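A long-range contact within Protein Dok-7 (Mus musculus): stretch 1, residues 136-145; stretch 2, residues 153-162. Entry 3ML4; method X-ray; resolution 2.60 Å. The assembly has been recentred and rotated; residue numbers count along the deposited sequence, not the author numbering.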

ATOM      1  N   HIS B 136      15.341 -11.224  -1.821  1.00 26.05           N
ATOM      2  CA  HIS B 136      13.926 -10.910  -1.592  1.00 26.11           C
ATOM      3  C   HIS B 136      13.430  -9.751  -2.444  1.00 25.99           C
ATOM      4  O   HIS B 136      14.041  -8.682  -2.479  1.00 25.80           O
ATOM      5  CB  HIS B 136      13.664 -10.588  -0.119  1.00 26.03           C
ATOM      6  CG  HIS B 136      13.938 -11.727   0.808  1.00 26.39           C
ATOM      7  ND1 HIS B 136      12.950 -12.580   1.250  1.00 27.21           N
ATOM      8  CD2 HIS B 136      15.088 -12.156   1.380  1.00 27.25           C
ATOM      9  CE1 HIS B 136      13.479 -13.486   2.052  1.00 27.61           C
ATOM     10  NE2 HIS B 136      14.775 -13.250   2.149  1.00 27.94           N
ATOM     11  N   LEU B 137      12.319  -9.971  -3.134  1.00 26.06           N
ATOM     12  CA  LEU B 137      11.612  -8.876  -3.774  1.00 26.39           C
ATOM     13  C   LEU B 137      10.394  -8.556  -2.925  1.00 26.48           C
ATOM     14  O   LEU B 137       9.539  -9.417  -2.714  1.00 26.48           O
ATOM     15  CB  LEU B 137      11.220  -9.232  -5.207  1.00 26.28           C
ATOM     16  CG  LEU B 137      10.531  -8.139  -6.026  1.00 27.05           C
ATOM     17  CD1 LEU B 137      11.112  -8.048  -7.429  1.00 27.54           C
ATOM     18  CD2 LEU B 137       9.034  -8.385  -6.088  1.00 28.33           C
ATOM     19  N   CYS B 138      10.347  -7.334  -2.406  1.00 26.97           N
ATOM     20  CA  CYS B 138       9.201  -6.864  -1.633  1.00 27.38           C
ATOM     21  C   CYS B 138       8.571  -5.638  -2.289  1.00 27.59           C
ATOM     22  O   CYS B 138       8.930  -4.501  -1.976  1.00 27.67           O
ATOM     23  CB  CYS B 138       9.603  -6.551  -0.194  1.00 27.49           C
ATOM     24  SG  CYS B 138       8.194  -6.348   0.919  1.00 27.89           S
ATOM     25  N   ASN B 139       7.637  -5.896  -3.204  1.00 27.73           N
ATOM     26  CA  ASN B 139       6.973  -4.865  -4.007  1.00 28.00           C
ATOM     27  C   ASN B 139       7.951  -3.947  -4.760  1.00 28.20           C
ATOM     28  O   ASN B 139       8.439  -4.301  -5.828  1.00 28.44           O
ATOM     29  CB  ASN B 139       5.960  -4.060  -3.171  1.00 27.81           C
ATOM     30  CG  ASN B 139       4.909  -4.939  -2.509  1.00 28.07           C
ATOM     31  OD1 ASN B 139       4.114  -5.599  -3.178  1.00 28.70           O
ATOM     32  ND2 ASN B 139       4.899  -4.944  -1.184  1.00 27.50           N
ATOM     33  N   ASP B 140       8.232  -2.777  -4.198  1.00 28.41           N
ATOM     34  CA  ASP B 140       9.057  -1.772  -4.861  1.00 28.78           C
ATOM     35  C   ASP B 140      10.543  -1.850  -4.481  1.00 28.49           C
ATOM     36  O   ASP B 140      11.365  -1.116  -5.035  1.00 28.44           O
ATOM     37  CB  ASP B 140       8.497  -0.358  -4.615  1.00 29.20           C
ATOM     38  CG  ASP B 140       7.803  -0.215  -3.252  1.00 30.79           C
ATOM     39  OD1 ASP B 140       6.878   0.626  -3.138  1.00 32.68           O
ATOM     40  OD2 ASP B 140       8.172  -0.937  -2.300  1.00 31.41           O
ATOM     41  N   ILE B 141      10.879  -2.748  -3.552  1.00 28.07           N
ATOM     42  CA  ILE B 141      12.256  -2.884  -3.067  1.00 27.55           C
ATOM     43  C   ILE B 141      12.878  -4.275  -3.250  1.00 27.15           C
ATOM     44  O   ILE B 141      12.208  -5.305  -3.140  1.00 26.93           O
ATOM     45  CB  ILE B 141      12.408  -2.432  -1.591  1.00 27.48           C
ATOM     46  CG1 ILE B 141      11.379  -3.125  -0.694  1.00 27.89           C
ATOM     47  CG2 ILE B 141      12.318  -0.918  -1.493  1.00 27.12           C
ATOM     48  CD1 ILE B 141      11.628  -2.958   0.812  1.00 27.84           C
ATOM     49  N   LEU B 142      14.172  -4.274  -3.544  1.00 26.69           N
ATOM     50  CA  LEU B 142      14.951  -5.495  -3.663  1.00 26.35           C
ATOM     51  C   LEU B 142      15.972  -5.545  -2.543  1.00 25.97           C
ATOM     52  O   LEU B 142      16.650  -4.562  -2.252  1.00 25.72           O
ATOM     53  CB  LEU B 142      15.654  -5.574  -5.022  1.00 26.41           C
ATOM     54  CG  LEU B 142      16.356  -6.895  -5.366  1.00 26.50           C
ATOM     55  CD1 LEU B 142      15.342  -7.983  -5.719  1.00 25.90           C
ATOM     56  CD2 LEU B 142      17.363  -6.697  -6.499  1.00 26.48           C
ATOM     57  N   VAL B 143      16.076  -6.710  -1.924  1.00 25.78           N
ATOM     58  CA  VAL B 143      16.923  -6.897  -0.764  1.00 25.56           C
ATOM     59  C   VAL B 143      17.676  -8.221  -0.867  1.00 25.57           C
ATOM     60  O   VAL B 143      17.155  -9.206  -1.390  1.00 25.47           O
ATOM     61  CB  VAL B 143      16.075  -6.795   0.542  1.00 25.42           C
ATOM     62  CG1 VAL B 143      16.542  -7.751   1.630  1.00 24.82           C
ATOM     63  CG2 VAL B 143      16.066  -5.369   1.045  1.00 25.48           C
ATOM     64  N   LEU B 144      18.914  -8.220  -0.393  1.00 25.79           N
ATOM     65  CA  LEU B 144      19.644  -9.456  -0.158  1.00 26.30           C
ATOM     66  C   LEU B 144      19.752  -9.688   1.342  1.00 26.34           C
ATOM     67  O   LEU B 144      19.979  -8.746   2.098  1.00 26.38           O
ATOM     68  CB  LEU B 144      21.030  -9.416  -0.820  1.00 26.12           C
ATOM     69  CG  LEU B 144      21.115 -10.047  -2.215  1.00 26.36           C
ATOM     70  CD1 LEU B 144      22.393  -9.646  -2.938  1.00 27.75           C
ATOM     71  CD2 LEU B 144      21.002 -11.569  -2.148  1.00 25.87           C
ATOM     72  N   ALA B 145      19.578 -10.933   1.771  1.00 26.69           N
ATOM     73  CA  ALA B 145      19.575 -11.253   3.202  1.00 27.15           C
ATOM     74  C   ALA B 145      20.395 -12.490   3.540  1.00 27.43           C
ATOM     75  O   ALA B 145      20.413 -13.463   2.785  1.00 27.52           O
ATOM     76  CB  ALA B 145      18.142 -11.393   3.722  1.00 26.93           C
HETATM   77  N   MSE B 153      21.829  -7.006   3.844  1.00 36.29           N
HETATM   78  CA  MSE B 153      23.194  -6.691   3.420  1.00 38.00           C
HETATM   79  C   MSE B 153      23.269  -5.896   2.114  1.00 36.69           C
HETATM   80  O   MSE B 153      24.349  -5.469   1.706  1.00 36.79           O
HETATM   81  CB  MSE B 153      24.011  -7.974   3.276  1.00 37.89           C
HETATM   82  CG  MSE B 153      23.343  -9.028   2.417  1.00 39.57           C
HETATM   83 SE   MSE B 153      24.617 -10.178   1.495  1.00 43.53          SE
HETATM   84  CE  MSE B 153      23.373 -11.549   0.922  1.00 39.91           C
ATOM     85  N   GLY B 154      22.128  -5.719   1.459  1.00 35.95           N
ATOM     86  CA  GLY B 154      22.055  -4.976   0.204  1.00 35.04           C
ATOM     87  C   GLY B 154      20.614  -4.643  -0.110  1.00 34.46           C
ATOM     88  O   GLY B 154      19.740  -5.497   0.037  1.00 34.50           O
ATOM     89  N   GLN B 155      20.366  -3.401  -0.526  1.00 33.86           N
ATOM     90  CA  GLN B 155      19.008  -2.927  -0.812  1.00 33.42           C
ATOM     91  C   GLN B 155      18.939  -1.960  -1.996  1.00 32.84           C
ATOM     92  O   GLN B 155      19.767  -1.060  -2.125  1.00 33.02           O
ATOM     93  CB  GLN B 155      18.380  -2.284   0.428  1.00 33.33           C
ATOM     94  CG  GLN B 155      19.134  -1.068   0.965  1.00 33.83           C
ATOM     95  CD  GLN B 155      18.444  -0.425   2.156  1.00 33.92           C
ATOM     96  OE1 GLN B 155      19.000  -0.368   3.251  1.00 34.13           O
ATOM     97  NE2 GLN B 155      17.223   0.057   1.947  1.00 34.64           N
ATOM     98  N   TRP B 156      17.940  -2.156  -2.851  1.00 32.17           N
ATOM     99  CA  TRP B 156      17.725  -1.315  -4.026  1.00 31.46           C
ATOM    100  C   TRP B 156      16.231  -1.091  -4.220  1.00 31.39           C
ATOM    101  O   TRP B 156      15.434  -1.993  -3.962  1.00 31.46           O
ATOM    102  CB  TRP B 156      18.281  -1.992  -5.290  1.00 31.07           C
ATOM    103  CG  TRP B 156      19.734  -2.413  -5.232  1.00 30.50           C
ATOM    104  CD1 TRP B 156      20.802  -1.728  -5.731  1.00 30.43           C
ATOM    105  CD2 TRP B 156      20.266  -3.615  -4.652  1.00 29.78           C
ATOM    106  NE1 TRP B 156      21.968  -2.422  -5.499  1.00 30.03           N
ATOM    107  CE2 TRP B 156      21.669  -3.582  -4.836  1.00 30.21           C
ATOM    108  CE3 TRP B 156      19.697  -4.711  -3.993  1.00 30.02           C
ATOM    109  CZ2 TRP B 156      22.512  -4.603  -4.379  1.00 30.19           C
ATOM    110  CZ3 TRP B 156      20.532  -5.727  -3.540  1.00 30.37           C
ATOM    111  CH2 TRP B 156      21.929  -5.664  -3.737  1.00 30.55           C
ATOM    112  N   LYS B 157      15.853   0.106  -4.665  1.00 31.32           N
ATOM    113  CA  LYS B 157      14.553   0.298  -5.304  1.00 31.20           C
ATOM    114  C   LYS B 157      14.663  -0.359  -6.668  1.00 31.13           C
ATOM    115  O   LYS B 157      15.654  -0.148  -7.377  1.00 31.11           O
ATOM    116  CB  LYS B 157      14.229   1.779  -5.513  1.00 31.28           C
ATOM    117  CG  LYS B 157      13.781   2.559  -4.288  1.00 31.86           C
ATOM    118  CD  LYS B 157      12.963   3.779  -4.716  1.00 32.92           C
ATOM    119  CE  LYS B 157      13.448   5.069  -4.056  1.00 33.63           C
ATOM    120  NZ  LYS B 157      13.428   5.024  -2.561  1.00 34.88           N
ATOM    121  N   LEU B 158      13.660  -1.147  -7.046  1.00 31.13           N
ATOM    122  CA  LEU B 158      13.597  -1.701  -8.401  1.00 31.16           C
ATOM    123  C   LEU B 158      13.641  -0.635  -9.503  1.00 31.07           C
ATOM    124  O   LEU B 158      14.209  -0.866 -10.568  1.00 30.93           O
ATOM    125  CB  LEU B 158      12.369  -2.596  -8.571  1.00 31.18           C
ATOM    126  CG  LEU B 158      12.692  -4.075  -8.795  1.00 31.80           C
ATOM    127  CD1 LEU B 158      13.177  -4.755  -7.519  1.00 32.37           C
ATOM    128  CD2 LEU B 158      11.483  -4.796  -9.363  1.00 32.56           C
ATOM    129  N   SER B 159      13.063   0.533  -9.228  1.00 31.12           N
ATOM    130  CA  SER B 159      13.014   1.632 -10.194  1.00 31.36           C
ATOM    131  C   SER B 159      14.382   2.297 -10.434  1.00 31.40           C
ATOM    132  O   SER B 159      14.528   3.139 -11.330  1.00 31.34           O
ATOM    133  CB  SER B 159      11.960   2.671  -9.772  1.00 31.34           C
ATOM    134  OG  SER B 159      12.255   3.215  -8.496  1.00 31.82           O
ATOM    135  N   ASP B 160      15.377   1.905  -9.643  1.00 31.34           N
ATOM    136  CA  ASP B 160      16.716   2.474  -9.743  1.00 31.26           C
ATOM    137  C   ASP B 160      17.711   1.513 -10.403  1.00 31.27           C
ATOM    138  O   ASP B 160      18.902   1.808 -10.508  1.00 31.15           O
ATOM    139  CB  ASP B 160      17.205   2.901  -8.358  1.00 31.42           C
ATOM    140  CG  ASP B 160      16.358   4.004  -7.751  1.00 32.01           C
ATOM    141  OD1 ASP B 160      15.614   4.676  -8.498  1.00 34.82           O
ATOM    142  OD2 ASP B 160      16.438   4.214  -6.524  1.00 31.88           O
ATOM    143  N   LEU B 161      17.211   0.364 -10.847  1.00 31.37           N
ATOM    144  CA  LEU B 161      18.011  -0.607 -11.593  1.00 31.43           C
ATOM    145  C   LEU B 161      18.048  -0.259 -13.079  1.00 31.52           C
ATOM    146  O   LEU B 161      17.000  -0.088 -13.701  1.00 31.47           O
ATOM    147  CB  LEU B 161      17.426  -2.009 -11.409  1.00 31.31           C
ATOM    148  CG  LEU B 161      17.962  -2.975 -10.354  1.00 31.03           C
ATOM    149  CD1 LEU B 161      18.531  -2.289  -9.111  1.00 30.49           C
ATOM    150  CD2 LEU B 161      16.851  -3.942  -9.986  1.00 30.70           C
ATOM    151  N   ARG B 162      19.252  -0.155 -13.643  1.00 31.83           N
ATOM    152  CA  ARG B 162      19.417   0.125 -15.077  1.00 32.18           C
ATOM    153  C   ARG B 162      19.035  -1.088 -15.903  1.00 31.78           C
ATOM    154  O   ARG B 162      18.246  -0.996 -16.840  1.00 31.68           O
ATOM    155  CB  ARG B 162      20.865   0.482 -15.427  1.00 32.50           C
ATOM    156  CG  ARG B 162      21.475   1.622 -14.644  1.00 34.60           C
ATOM    157  CD  ARG B 162      22.562   2.317 -15.458  1.00 37.34           C
ATOM    158  NE  ARG B 162      23.418   3.165 -14.625  1.00 39.06           N
ATOM    159  CZ  ARG B 162      24.169   4.162 -15.086  1.00 40.01           C
ATOM    160  NH1 ARG B 162      24.172   4.461 -16.381  1.00 40.79           N
ATOM    161  NH2 ARG B 162      24.910   4.870 -14.247  1.00 40.32           N
TER

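What holds the two backbones together? Strands 141-145 and 153-157 run antiparallel, their directions 167° apart, and a ladder of main-chain hydrogen bonds joins them. At its centre Leu142 and Trp156 face each other as a hydrogen-bonded pair: Leu142 N donates to Trp156 O at 2.6 Å, almost straight at 177°, and Trp156 N donates to Leu142 O at 2.8 Å. Toward one end Leu144 N reaches Gly154 O at 2.9 Å, while Leu144 O accepts from Met153 N at 3.1 Å. At the other end Leu158 N, where the strand gives way to a 3-10 segment, donates to Asp140 O at 3.1 Å, so the backbone pairing extends just past the strand into that segment.

What fills the gaps between these bonds? Ile141 with Lys157 and Val143 with Gln155 are non-hydrogen-bonded pairs, and their CA atoms lie close, 4.5 Å apart in each pair. There the CA hydrogens approach carbonyls that already accept N-H bonds. Gln155 CA lies 3.2 Å from Leu142 O, Val143 CA lies 3.2 Å from Gly154 O, and Ile141 CA lies 3.4 Å from Trp156 O. These CA-H...O contacts supplement the stronger bonds.

Where do the apolar side chains meet? Most of the packing lies on the sheet face that carries Leu142, Leu144 and Trp156. Leu142 is the most heavily covered residue of the contact: its CB packs against Leu158 CD1 at 3.6 Å, and its CD2 sits 4.0 Å from Trp156 CE3. Leu144 CD1 approaches Trp156 CH2 at 4.1 Å, at the edge of the indole ring and near its plane. Leu158 starts out sideways from its CA, yet its end comes nearer, bringing CD2 within 3.8 Å of Leu137 CD1. The selenomethionine Met153 behaves likewise, with its CE 3.6 Å from Leu144 CB.

How do the glycine and the opposite face fit this arrangement? Gly154 leaves room for the tryptophan: an ideal CB at this position would point to the same face and come within 2.9 Å of Trp156 CH2, a clash. On the other face, which carries Ile141, Val143, Gln155 and Lys157, contact between side chains is sparser. Val143 CG2 meets Gln155 CB at 3.9 Å, but the end of the glutamine leads away, leaving its aliphatic base to make the approach.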